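Local structure of hypothetical protein ORF-c20_032 (Sulfolobus solfataricus, 2NRQ) at residues K22-N25 / T26-F30. The protein is of unknown function, belonging to an archaeal family that resembles RNA-binding proteins in structure but is considered unlikely to bind RNA. Sequence-based numbering, arbitrary orientation.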
loop_
_atom_site.group_PDB
_atom_site.type_symbol
_atom_site.label_atom_id
_atom_site.label_comp_id
_atom_site.label_asym_id
_atom_site.label_seq_id
_atom_site.Cartn_x
_atom_site.Cartn_y
_atom_site.Cartn_z
ATOM N N LYS A 22 -16.599 -2.734 1.054
ATOM C CA LYS A 22 -15.982 -2.697 2.364
ATOM C C LYS A 22 -14.501 -2.336 2.214
ATOM O O LYS A 22 -13.988 -1.486 2.938
ATOM C CB LYS A 22 -16.148 -4.073 3.024
ATOM C CG LYS A 22 -15.924 -4.113 4.523
ATOM C CD LYS A 22 -14.486 -3.806 4.877
ATOM C CE LYS A 22 -14.352 -3.638 6.369
ATOM N NZ LYS A 22 -15.383 -2.675 6.877
ATOM N N ILE A 23 -13.818 -2.981 1.270
ATOM C CA ILE A 23 -12.398 -2.716 1.030
ATOM C C ILE A 23 -12.139 -1.290 0.513
ATOM O O ILE A 23 -11.247 -0.586 1.001
ATOM C CB ILE A 23 -11.816 -3.723 0.016
ATOM C CG1 ILE A 23 -12.014 -5.146 0.525
ATOM C CG2 ILE A 23 -10.332 -3.465 -0.201
ATOM C CD1 ILE A 23 -11.650 -6.228 -0.496
ATOM N N VAL A 24 -12.927 -0.876 -0.476
ATOM C CA VAL A 24 -12.803 0.454 -1.073
ATOM C C VAL A 24 -12.935 1.522 -0.010
ATOM O O VAL A 24 -12.075 2.397 0.111
ATOM C CB VAL A 24 -13.911 0.713 -2.142
ATOM C CG1 VAL A 24 -13.806 2.146 -2.677
ATOM C CG2 VAL A 24 -13.780 -0.283 -3.283
ATOM N N ASN A 25 -14.025 1.446 0.752
ATOM C CA ASN A 25 -14.269 2.425 1.799
ATOM C C ASN A 25 -13.136 2.416 2.792
ATOM O O ASN A 25 -12.620 3.480 3.161
ATOM C CB ASN A 25 -15.573 2.145 2.527
ATOM C CG ASN A 25 -16.768 2.163 1.603
ATOM O OD1 ASN A 25 -16.808 2.933 0.636
ATOM N ND2 ASN A 25 -17.762 1.324 1.900
ATOM N N THR A 26 -12.738 1.218 3.214
ATOM C CA THR A 26 -11.646 1.105 4.165
ATOM C C THR A 26 -10.420 1.823 3.622
ATOM O O THR A 26 -9.852 2.687 4.296
ATOM C CB THR A 26 -11.274 -0.369 4.457
ATOM O OG1 THR A 26 -12.369 -1.023 5.101
ATOM C CG2 THR A 26 -10.059 -0.441 5.378
ATOM N N ILE A 27 -10.017 1.482 2.402
ATOM C CA ILE A 27 -8.834 2.114 1.820
ATOM C C ILE A 27 -8.973 3.621 1.602
ATOM O O ILE A 27 -8.086 4.392 1.968
ATOM C CB ILE A 27 -8.439 1.434 0.495
ATOM C CG1 ILE A 27 -8.063 -0.029 0.764
ATOM C CG2 ILE A 27 -7.292 2.185 -0.148
ATOM C CD1 ILE A 27 -7.509 -0.768 -0.425
ATOM N N GLU A 28 -10.087 4.051 1.025
ATOM C CA GLU A 28 -10.268 5.476 0.779
ATOM C C GLU A 28 -10.358 6.265 2.090
ATOM O O GLU A 28 -10.021 7.453 2.144
ATOM C CB GLU A 28 -11.498 5.706 -0.102
ATOM C CG GLU A 28 -11.427 4.894 -1.368
ATOM C CD GLU A 28 -12.412 5.316 -2.432
ATOM O OE1 GLU A 28 -13.603 5.511 -2.119
ATOM O OE2 GLU A 28 -11.986 5.440 -3.596
ATOM N N SER A 29 -10.798 5.607 3.151
ATOM C CA SER A 29 -10.878 6.275 4.439
ATOM C C SER A 29 -9.508 6.280 5.118
ATOM O O SER A 29 -8.975 7.325 5.499
ATOM C CB SER A 29 -11.871 5.566 5.338
ATOM O OG SER A 29 -11.711 6.035 6.656
ATOM N N PHE A 30 -8.937 5.094 5.259
ATOM C CA PHE A 30 -7.640 4.950 5.888
ATOM C C PHE A 30 -6.605 5.932 5.336
ATOM O O PHE A 30 -5.737 6.396 6.061
ATOM C CB PHE A 30 -7.135 3.522 5.695
ATOM C CG PHE A 30 -5.985 3.166 6.588
ATOM C CD1 PHE A 30 -6.214 2.670 7.873
ATOM C CD2 PHE A 30 -4.671 3.342 6.155
ATOM C CE1 PHE A 30 -5.150 2.350 8.714
ATOM C CE2 PHE A 30 -3.601 3.026 6.988
ATOM C CZ PHE A 30 -3.841 2.530 8.271
#
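Thr26 turns its hydroxyl back onto the carbonyl of Lys22, one helical turn earlier. OG1 donates to Lys22 O at 2.7 Å, and Thr26 N donates to the same oxygen at 3.0 Å. The two donors come from opposite faces of the carbonyl plane, so one oxygen is gripped twice. OG1 can do this because it stands beside its own backbone N, with chi1 at -65°. The Lys22 chain bends at chi2 and crosses Thr26 at a slant, bringing CD to 3.5 Å from Thr26 OG1. Both side chains also touch Ile107 of helix 103-109, and Thr26 reaches Leu106 there as well.

Val24 and Glu28 lie side by side and point the same way. CG1 of Val24 is anti to the backbone N (chi1 176°), on the side where the Glu28 carboxylate passes. Glu28 OE1 comes within 3.4 Å of this methyl. The other oxygen, OE2, forms a salt bridge with Lys40 and a hydrogen bond with Tyr58 OH, on whose side chain Val24 packs. With an alanine in place of Glu28, Lys40 would probably lose this charged partner and Tyr58 OH this acceptor, and the Val24 methyl would lose the carboxylate beside it.

Ile23 and Ile27 run alongside each other, with CG2 of Ile23 3.9 Å from CD1 of Ile27. The backbone i+4 to i bonds continue below; Glu28 N to Val24 O is nearly straight at 2.7 Å, and Ser29 N to Asn25 O is more bent. This is an amphipathic alpha-helix with a threonine hydroxyl bonded back to the i-4 carbonyl. Helix 20-30 lays Ile23 and Ile27 on Ile14 and Val12 of strand 7-14 in the antiparallel sheet, and its threonine side against helix 103-109.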